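Local coordinates for carboxylesterase SOBER1 (Arabidopsis thaliana, PDB 6AVV), which hydrolyses short-chain carboxylic esters and phosphatidylcholine, and restrains the plant hypersensitive response triggered by the bacterial effector AvrBsT, at residues Arg5-Trp10 with Ser37-Ser42; Phe67-Pro72 with Phe167-Ala172; Gly110-Leu115 with Trp134-Ser139. All coordinates share one frame; numbering follows the deposited sequence.

Contact 1 of 3, residues Arg5-Trp10 with Ser37-Ser42; sequences RTFILW and SWLFPS
Thr-6, Ile-8 and Trp-10 trade backbone hydrogen bonds with Ser-37 and Leu-39, the ladder of two parallel strands. Ser-37 N reaches Thr-6 O at 2.8 Å, Ile-8 N takes Ser-37 O, Leu-39 N returns to Ile-8 O, and Trp-10 N closes on Leu-39 O at 2.9 Å. The side chains then sort onto the two faces of the sheet. On one, Ile-8 and Trp-38 run side by side and the aliphatic chain lies over the indole: Ile-8 CG2 meets Trp-38 CZ3 at 3.6 Å, while Ile-8 CD1 sits 3.9 Å from the centroid of the six-membered ring of Trp-38, a CH-pi contact. Ile-8 CG1 stands anti to the carbonyl carbon (chi1 -57°) with CD1 extended beyond it, which lets both branches reach the same ring. Phe-28 meets Trp-38 edge-to-face. On the other face, Phe-7 CZ abuts Leu-39 CB at 3.7 Å, and Leu-9 CD1 fits against Leu-39 CD1 and Pro-41 CD; helix 75-94 covers this layer.

Past the last bridge, Trp-10 CB packs against Phe-40 CE1 at 3.4 Å, their rings slid apart with little overlap. One water donates to both Trp-10 O and Pro-41 O. At the other end a second water accepts from Thr-6 N, and Arg-5 NE is salt-bridged to Glu-92. The direct bonds between the strands all run through the backbone, and the side chains that meet across them are chiefly apolar.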
loop_
_atom_site.group_PDB
_atom_site.type_symbol
_atom_site.label_atom_id
_atom_site.label_comp_id
_atom_site.label_asym_id
_atom_site.label_seq_id
_atom_site.Cartn_x
_atom_site.Cartn_y
_atom_site.Cartn_z
ATOM N N ARG A 5 -17.268 12.439 -3.922
ATOM C CA ARG A 5 -15.852 12.714 -3.730
ATOM C C ARG A 5 -15.075 11.415 -3.561
ATOM O O ARG A 5 -15.434 10.570 -2.739
ATOM C CB ARG A 5 -15.656 13.604 -2.507
ATOM C CG ARG A 5 -14.209 13.945 -2.234
ATOM C CD ARG A 5 -14.073 14.908 -1.079
ATOM N NE ARG A 5 -12.675 15.160 -0.745
ATOM C CZ ARG A 5 -11.953 16.150 -1.257
ATOM N NH1 ARG A 5 -12.497 16.991 -2.130
ATOM N NH2 ARG A 5 -10.685 16.302 -0.895
ATOM N N THR A 6 -14.007 11.263 -4.340
ATOM C CA THR A 6 -13.102 10.131 -4.236
ATOM C C THR A 6 -11.757 10.642 -3.744
ATOM O O THR A 6 -11.302 11.705 -4.169
ATOM C CB THR A 6 -12.932 9.424 -5.583
ATOM O OG1 THR A 6 -14.211 8.968 -6.043
ATOM C CG2 THR A 6 -11.995 8.234 -5.462
ATOM N N PHE A 7 -11.129 9.893 -2.843
ATOM C CA PHE A 7 -9.852 10.282 -2.257
ATOM C C PHE A 7 -8.867 9.150 -2.448
ATOM O O PHE A 7 -9.172 8.004 -2.100
ATOM C CB PHE A 7 -10.011 10.593 -0.774
ATOM C CG PHE A 7 -8.735 10.961 -0.091
ATOM C CD1 PHE A 7 -8.168 12.212 -0.279
ATOM C CD2 PHE A 7 -8.106 10.065 0.760
ATOM C CE1 PHE A 7 -6.999 12.552 0.362
ATOM C CE2 PHE A 7 -6.931 10.415 1.405
ATOM C CZ PHE A 7 -6.383 11.660 1.199
ATOM N N ILE A 8 -7.697 9.460 -2.998
ATOM C CA ILE A 8 -6.664 8.468 -3.251
ATOM C C ILE A 8 -5.404 8.919 -2.540
ATOM O O ILE A 8 -4.850 9.983 -2.859
ATOM C CB ILE A 8 -6.405 8.276 -4.752
ATOM C CG1 ILE A 8 -7.704 7.887 -5.463
ATOM C CG2 ILE A 8 -5.365 7.199 -4.960
ATOM C CD1 ILE A 8 -7.544 7.746 -6.942
ATOM N N LEU A 9 -4.967 8.130 -1.567
ATOM C CA LEU A 9 -3.728 8.372 -0.842
ATOM C C LEU A 9 -2.665 7.479 -1.452
ATOM O O LEU A 9 -2.843 6.264 -1.516
ATOM C CB LEU A 9 -3.888 8.053 0.643
ATOM C CG LEU A 9 -2.683 8.290 1.555
ATOM C CD1 LEU A 9 -2.366 9.764 1.561
ATOM C CD2 LEU A 9 -2.957 7.762 2.955
ATOM N N TRP A 10 -1.573 8.069 -1.909
ATOM C CA TRP A 10 -0.486 7.304 -2.499
ATOM C C TRP A 10 0.745 7.395 -1.610
ATOM O O TRP A 10 1.210 8.498 -1.299
ATOM C CB TRP A 10 -0.158 7.818 -3.899
ATOM C CG TRP A 10 0.873 6.954 -4.565
ATOM C CD1 TRP A 10 2.219 6.970 -4.347
ATOM C CD2 TRP A 10 0.633 5.932 -5.538
ATOM N NE1 TRP A 10 2.829 6.020 -5.124
ATOM C CE2 TRP A 10 1.881 5.375 -5.871
ATOM C CE3 TRP A 10 -0.512 5.454 -6.180
ATOM C CZ2 TRP A 10 2.015 4.341 -6.798
ATOM C CZ3 TRP A 10 -0.379 4.427 -7.104
ATOM C CH2 TRP A 10 0.873 3.888 -7.405
ATOM N N SER A 37 -9.630 13.311 -5.685
ATOM C CA SER A 37 -8.676 14.098 -4.917
ATOM C C SER A 37 -7.529 13.193 -4.486
ATOM O O SER A 37 -7.760 12.145 -3.879
ATOM C CB SER A 37 -9.340 14.717 -3.686
ATOM O OG SER A 37 -10.673 15.123 -3.960
ATOM N N TRP A 38 -6.301 13.598 -4.794
ATOM C CA TRP A 38 -5.126 12.795 -4.493
ATOM C C TRP A 38 -4.302 13.441 -3.389
ATOM O O TRP A 38 -4.261 14.667 -3.250
ATOM C CB TRP A 38 -4.218 12.633 -5.719
ATOM C CG TRP A 38 -4.787 11.908 -6.880
ATOM C CD1 TRP A 38 -5.749 12.356 -7.737
ATOM C CD2 TRP A 38 -4.402 10.615 -7.350
ATOM N NE1 TRP A 38 -5.992 11.419 -8.702
ATOM C CE2 TRP A 38 -5.176 10.338 -8.491
ATOM C CE3 TRP A 38 -3.462 9.667 -6.924
ATOM C CZ2 TRP A 38 -5.055 9.144 -9.206
ATOM C CZ3 TRP A 38 -3.342 8.485 -7.631
ATOM C CH2 TRP A 38 -4.133 8.233 -8.764
ATOM N N LEU A 39 -3.608 12.603 -2.626
ATOM C CA LEU A 39 -2.660 13.087 -1.634
ATOM C C LEU A 39 -1.416 12.217 -1.696
ATOM O O LEU A 39 -1.510 10.988 -1.646
ATOM C CB LEU A 39 -3.260 13.060 -0.226
ATOM C CG LEU A 39 -2.769 14.060 0.831
ATOM C CD1 LEU A 39 -2.222 13.366 2.067
ATOM C CD2 LEU A 39 -1.764 15.070 0.282
ATOM N N PHE A 40 -0.252 12.857 -1.805
ATOM C CA PHE A 40 1.040 12.176 -1.898
ATOM C C PHE A 40 1.912 12.669 -0.747
ATOM O O PHE A 40 2.735 13.581 -0.926
ATOM C CB PHE A 40 1.729 12.466 -3.233
ATOM C CG PHE A 40 1.071 11.837 -4.431
ATOM C CD1 PHE A 40 1.600 10.694 -5.001
ATOM C CD2 PHE A 40 -0.074 12.404 -5.002
ATOM C CE1 PHE A 40 1.014 10.111 -6.117
ATOM C CE2 PHE A 40 -0.661 11.822 -6.119
ATOM C CZ PHE A 40 -0.121 10.677 -6.668
ATOM N N PRO A 41 1.770 12.091 0.442
ATOM C CA PRO A 41 2.575 12.538 1.583
ATOM C C PRO A 41 4.016 12.073 1.458
ATOM O O PRO A 41 4.363 11.204 0.655
ATOM C CB PRO A 41 1.883 11.890 2.783
ATOM C CG PRO A 41 1.309 10.619 2.204
ATOM C CD PRO A 41 0.846 11.009 0.811
ATOM N N SER A 42 4.871 12.667 2.285
ATOM C CA SER A 42 6.286 12.319 2.316
ATOM C C SER A 42 6.647 11.758 3.683
ATOM O O SER A 42 6.321 12.352 4.712
ATOM C CB SER A 42 7.170 13.528 1.996
ATOM O OG SER A 42 7.036 13.887 0.629
HETATM O O HOH W 1 -13.091 14.054 -5.635
HETATM O O HOH W 2 3.741 9.345 -1.192
#

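Contact 2 of 3, residues Phe67-Pro72 with Phe167-Ala172; sequences FKVGSP and FEAGQA
A type II beta turn from Lys-68 to Ser-71, in the loop between strand 54-57 and helix 75-94, leans on the short helix 167-171 through Val-69, the second residue of the turn. One methyl does most of the touching. Val-69 CG2 stands 3.4 Å from Glu-168 O and 3.7 Å from Glu-168 CG, and spreads more loosely to the methyls of Ala-169 and Ala-172; with CG1 anti to the backbone N (chi1 170°), CG2 lies beside that N, anti to the carbonyl carbon, and so turns to the helix. Beside it, Ala-169 CB approaches the edge of the Phe-67 ring, in its plane, 3.9 Å from Phe-67 CD2. Ser-71 CB lies over one face of that ring, toward its rim, and Trp-134 stacks with it.

No direct hydrogen bond joins the two segments. A water bridges them instead, accepting from Val-69 N at 2.9 Å; its other leg, to Glu-168 OE1, is suspiciously short and its length doubtful. Within the turn, Ser-71 N bonds to Lys-68 O, and Ser-71 OG receives Lys-68 N at 2.8 Å in a nearly straight bond (167°) and is hydrogen-bonded to Glu-64. Gly-70 occupies the third position, where a CB would be jammed against the carbonyl O of Val-69. The side chain of Phe-67 lies about 7 Å from that of His-194, a charge-relay residue by similarity: a loop turn packed on a short helix near the probable catalytic centre of an alpha/beta hydrolase.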
loop_
_atom_site.group_PDB
_atom_site.type_symbol
_atom_site.label_atom_id
_atom_site.label_comp_id
_atom_site.label_asym_id
_atom_site.label_seq_id
_atom_site.Cartn_x
_atom_site.Cartn_y
_atom_site.Cartn_z
ATOM N N PHE A 67 14.073 -8.052 -0.043
ATOM C CA PHE A 67 13.142 -8.692 0.866
ATOM C C PHE A 67 12.747 -10.051 0.312
ATOM O O PHE A 67 12.170 -10.134 -0.779
ATOM C CB PHE A 67 11.906 -7.825 1.071
ATOM C CG PHE A 67 11.057 -8.284 2.211
ATOM C CD1 PHE A 67 11.236 -7.747 3.476
ATOM C CD2 PHE A 67 10.117 -9.287 2.033
ATOM C CE1 PHE A 67 10.465 -8.189 4.549
ATOM C CE2 PHE A 67 9.342 -9.722 3.092
ATOM C CZ PHE A 67 9.517 -9.176 4.347
ATOM N N LYS A 68 13.041 -11.099 1.080
ATOM C CA LYS A 68 12.729 -12.479 0.748
ATOM C C LYS A 68 11.660 -12.994 1.697
ATOM O O LYS A 68 11.403 -12.409 2.750
ATOM C CB LYS A 68 13.974 -13.368 0.865
ATOM C CG LYS A 68 15.288 -12.651 0.649
ATOM C CD LYS A 68 16.443 -13.428 1.291
ATOM C CE LYS A 68 17.430 -12.496 1.989
ATOM N NZ LYS A 68 18.344 -13.212 2.928
ATOM N N VAL A 69 11.051 -14.125 1.328
ATOM C CA VAL A 69 10.237 -14.846 2.295
ATOM C C VAL A 69 11.106 -15.173 3.499
ATOM O O VAL A 69 12.191 -15.753 3.363
ATOM C CB VAL A 69 9.642 -16.114 1.666
ATOM C CG1 VAL A 69 9.003 -16.982 2.743
ATOM C CG2 VAL A 69 8.623 -15.749 0.604
ATOM N N GLY A 70 10.654 -14.768 4.679
ATOM C CA GLY A 70 11.423 -14.958 5.888
ATOM C C GLY A 70 12.345 -13.820 6.251
ATOM O O GLY A 70 13.036 -13.911 7.275
ATOM N N SER A 71 12.387 -12.753 5.456
ATOM C CA SER A 71 13.235 -11.624 5.809
ATOM C C SER A 71 12.752 -11.006 7.118
ATOM O O SER A 71 11.551 -11.005 7.405
ATOM C CB SER A 71 13.230 -10.568 4.705
ATOM O OG SER A 71 14.129 -10.904 3.661
ATOM N N PRO A 72 13.664 -10.475 7.928
ATOM C CA PRO A 72 13.249 -9.826 9.174
ATOM C C PRO A 72 12.457 -8.561 8.894
ATOM O O PRO A 72 12.663 -7.882 7.885
ATOM C CB PRO A 72 14.577 -9.508 9.869
ATOM C CG PRO A 72 15.569 -9.412 8.745
ATOM C CD PRO A 72 15.125 -10.448 7.750
ATOM N N PHE A 167 9.112 -11.957 -5.827
ATOM C CA PHE A 167 7.746 -12.342 -6.173
ATOM C C PHE A 167 7.180 -13.328 -5.156
ATOM O O PHE A 167 6.016 -13.228 -4.762
ATOM C CB PHE A 167 7.735 -12.940 -7.584
ATOM C CG PHE A 167 6.369 -13.287 -8.104
ATOM C CD1 PHE A 167 5.472 -12.299 -8.471
ATOM C CD2 PHE A 167 5.992 -14.614 -8.255
ATOM C CE1 PHE A 167 4.225 -12.619 -8.965
ATOM C CE2 PHE A 167 4.745 -14.943 -8.745
ATOM C CZ PHE A 167 3.857 -13.949 -9.102
ATOM N N GLU A 168 8.017 -14.268 -4.700
ATOM C CA GLU A 168 7.627 -15.235 -3.675
ATOM C C GLU A 168 7.126 -14.549 -2.406
ATOM O O GLU A 168 6.205 -15.040 -1.745
ATOM C CB GLU A 168 8.831 -16.126 -3.365
ATOM C CG GLU A 168 8.544 -17.431 -2.664
ATOM C CD GLU A 168 9.819 -18.226 -2.424
ATOM O OE1 GLU A 168 10.836 -17.613 -2.029
ATOM O OE2 GLU A 168 9.807 -19.458 -2.634
ATOM N N ALA A 169 7.732 -13.418 -2.036
ATOM C CA ALA A 169 7.265 -12.680 -0.866
ATOM C C ALA A 169 5.913 -12.028 -1.117
ATOM O O ALA A 169 5.088 -11.925 -0.196
ATOM C CB ALA A 169 8.296 -11.634 -0.454
ATOM N N GLY A 170 5.659 -11.576 -2.346
ATOM C CA GLY A 170 4.332 -11.077 -2.668
ATOM C C GLY A 170 3.289 -12.178 -2.664
ATOM O O GLY A 170 2.165 -11.981 -2.191
ATOM N N GLN A 171 3.648 -13.357 -3.190
ATOM C CA GLN A 171 2.732 -14.492 -3.151
ATOM C C GLN A 171 2.414 -14.894 -1.723
ATOM O O GLN A 171 1.299 -15.344 -1.441
ATOM C CB GLN A 171 3.329 -15.676 -3.901
ATOM C CG GLN A 171 3.358 -15.494 -5.395
ATOM C CD GLN A 171 3.990 -16.683 -6.082
ATOM O OE1 GLN A 171 5.149 -17.013 -5.829
ATOM N NE2 GLN A 171 3.229 -17.342 -6.948
ATOM N N ALA A 172 3.368 -14.720 -0.807
ATOM C CA ALA A 172 3.160 -15.091 0.588
ATOM C C ALA A 172 2.056 -14.277 1.251
ATOM O O ALA A 172 1.528 -14.698 2.288
ATOM C CB ALA A 172 4.464 -14.938 1.374
HETATM O O HOH W 3 12.056 -15.908 -0.663
#

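Contact 3 of 3, residues Gly110-Leu115 with Trp134-Ser139; sequences GGALTL and WVPFTS
Trp-134 offers one face of its indole to the methyl of Ala-112, and its side chain can be traced outward from the backbone. Its CB leads away from helix 109-119, but CG lies between the backbone N and the carbonyl carbon (chi1 61°), which turns the ring back toward the helix. The five-membered ring then receives Ala-112 CB squarely over its face, 3.9 Å from the centroid and only 9° off the normal, as a CH-pi contact. Within the indole, CE2 is the atom nearest to this methyl, also at 3.9 Å; CD2 and NE1 are scarcely farther. Beyond this segment pair the side chain touches Ser-108, Gln-109 and Val-165.

The backbone of Trp-134 meets the same alanine: Trp-134 O is 3.3 Å from Ala-112 CB and also receives a CA-H...O contact from Ala-112. Pro-136 follows round the methyl, with Pro-136 CB 4.0 Å from Ala-112 CB and Pro-136 CG 3.5 Å from Ala-112 O. A turn further along the helix, Leu-115 CD1 rests at 4.2 Å from Val-135 CB, the two side chains lying alongside and pointing the same way, and touches Pro-136 CD as well.

No hydrogen bond crosses between the segments. Inside the helix, Gly-110 O is gripped twice by Thr-114, from its N and from its OG1 at 2.9 Å, on opposite faces of the carbonyl plane. Trp-134 thus packs on the first turn of helix 109-119. Gly-110 ends the GxSxG pattern, consistent with Ser-108, the nucleophile by similarity, sitting on the nucleophile elbow, the sharp turn between strand 102-107 and helix 109-119 in alpha/beta hydrolases.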
loop_
_atom_site.group_PDB
_atom_site.type_symbol
_atom_site.label_atom_id
_atom_site.label_comp_id
_atom_site.label_asym_id
_atom_site.label_seq_id
_atom_site.Cartn_x
_atom_site.Cartn_y
_atom_site.Cartn_z
ATOM N N GLY A 110 5.910 1.570 0.562
ATOM C CA GLY A 110 4.602 2.187 0.645
ATOM C C GLY A 110 3.483 1.192 0.431
ATOM O O GLY A 110 2.380 1.374 0.956
ATOM N N GLY A 111 3.734 0.147 -0.360
ATOM C CA GLY A 111 2.754 -0.920 -0.483
ATOM C C GLY A 111 2.623 -1.732 0.792
ATOM O O GLY A 111 1.511 -2.076 1.197
ATOM N N ALA A 112 3.745 -2.036 1.449
ATOM C CA ALA A 112 3.671 -2.684 2.756
ATOM C C ALA A 112 2.875 -1.827 3.736
ATOM O O ALA A 112 2.042 -2.336 4.484
ATOM C CB ALA A 112 5.079 -2.951 3.300
ATOM N N LEU A 113 3.118 -0.515 3.730
ATOM C CA LEU A 113 2.396 0.384 4.626
ATOM C C LEU A 113 0.917 0.445 4.262
ATOM O O LEU A 113 0.054 0.526 5.146
ATOM C CB LEU A 113 3.020 1.780 4.552
ATOM C CG LEU A 113 3.197 2.658 5.798
ATOM C CD1 LEU A 113 3.192 4.168 5.461
ATOM C CD2 LEU A 113 2.213 2.309 6.916
ATOM N N THR A 114 0.615 0.437 2.965
ATOM C CA THR A 114 -0.768 0.397 2.511
ATOM C C THR A 114 -1.484 -0.784 3.123
ATOM O O THR A 114 -2.574 -0.642 3.685
ATOM C CB THR A 114 -0.826 0.313 0.985
ATOM O OG1 THR A 114 -0.483 1.583 0.425
ATOM C CG2 THR A 114 -2.233 -0.027 0.534
ATOM N N LEU A 115 -0.883 -1.968 3.004
ATOM C CA LEU A 115 -1.489 -3.179 3.546
ATOM C C LEU A 115 -1.762 -3.023 5.037
ATOM O O LEU A 115 -2.883 -3.256 5.510
ATOM C CB LEU A 115 -0.544 -4.346 3.277
ATOM C CG LEU A 115 -0.962 -5.774 2.945
ATOM C CD1 LEU A 115 -0.361 -6.731 3.968
ATOM C CD2 LEU A 115 -2.449 -5.939 2.754
ATOM N N TRP A 134 5.181 -6.008 0.552
ATOM C CA TRP A 134 5.380 -7.221 1.334
ATOM C C TRP A 134 4.516 -7.097 2.572
ATOM O O TRP A 134 4.020 -6.015 2.880
ATOM C CB TRP A 134 6.851 -7.426 1.698
ATOM C CG TRP A 134 7.499 -6.321 2.556
ATOM C CD1 TRP A 134 7.577 -6.289 3.916
ATOM C CD2 TRP A 134 8.194 -5.150 2.090
ATOM N NE1 TRP A 134 8.263 -5.167 4.333
ATOM C CE2 TRP A 134 8.661 -4.460 3.232
ATOM C CE3 TRP A 134 8.469 -4.624 0.825
ATOM C CZ2 TRP A 134 9.379 -3.260 3.146
ATOM C CZ3 TRP A 134 9.189 -3.440 0.737
ATOM C CH2 TRP A 134 9.646 -2.775 1.895
ATOM N N VAL A 135 4.312 -8.192 3.293
ATOM C CA VAL A 135 3.510 -8.149 4.510
ATOM C C VAL A 135 4.444 -7.767 5.657
ATOM O O VAL A 135 5.467 -8.446 5.863
ATOM C CB VAL A 135 2.728 -9.447 4.770
ATOM C CG1 VAL A 135 3.045 -10.516 3.753
ATOM C CG2 VAL A 135 2.784 -9.914 6.215
ATOM N N PRO A 136 4.206 -6.621 6.335
ATOM C CA PRO A 136 5.209 -6.062 7.245
ATOM C C PRO A 136 4.985 -6.406 8.708
ATOM O O PRO A 136 5.570 -5.751 9.582
ATOM C CB PRO A 136 5.061 -4.557 7.010
ATOM C CG PRO A 136 3.589 -4.410 6.789
ATOM C CD PRO A 136 3.142 -5.647 6.040
ATOM N N PHE A 137 4.149 -7.409 8.980
ATOM C CA PHE A 137 3.946 -7.918 10.332
ATOM C C PHE A 137 3.707 -9.423 10.258
ATOM O O PHE A 137 3.552 -9.991 9.177
ATOM C CB PHE A 137 2.781 -7.228 11.065
ATOM C CG PHE A 137 1.660 -6.747 10.173
ATOM C CD1 PHE A 137 0.926 -7.642 9.410
ATOM C CD2 PHE A 137 1.230 -5.427 10.243
ATOM C CE1 PHE A 137 -0.125 -7.208 8.621
ATOM C CE2 PHE A 137 0.158 -4.987 9.487
ATOM C CZ PHE A 137 -0.525 -5.879 8.673
ATOM N N THR A 138 3.690 -10.078 11.422
ATOM C CA THR A 138 3.425 -11.512 11.459
ATOM C C THR A 138 1.942 -11.770 11.690
ATOM O O THR A 138 1.154 -10.849 11.916
ATOM C CB THR A 138 4.250 -12.204 12.544
ATOM O OG1 THR A 138 3.800 -11.776 13.838
ATOM C CG2 THR A 138 5.717 -11.877 12.387
ATOM N N SER A 139 1.565 -13.054 11.662
ATOM C CA SER A 139 0.165 -13.438 11.812
ATOM C C SER A 139 -0.392 -13.079 13.184
ATOM O O SER A 139 -1.617 -13.064 13.354
ATOM C CB SER A 139 -0.002 -14.943 11.556
ATOM O OG SER A 139 0.799 -15.707 12.440
#

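How the contacts relate
The three contacts sample one alpha/beta hydrolase domain from sheet edge to probable active site. Contact 1 comes first along the chain and joins the outermost strand 37-39 to strand 7-11; its centre is 28 Å from that of contact 2, on opposite sides of the chain's centre. Contact 3 falls wholly between the two segments of contact 2 in sequence, and their centres are 11 Å apart. These two touch directly, through Phe-67 and Trp-134. Helix 75-94 packs against side chains of both contact 1 and contact 3. Contact 1 is mainly sheet framework, although Trp-10 reaches the probable nucleophile elbow; contacts 2 and 3 lie near the presumed charge-relay residues.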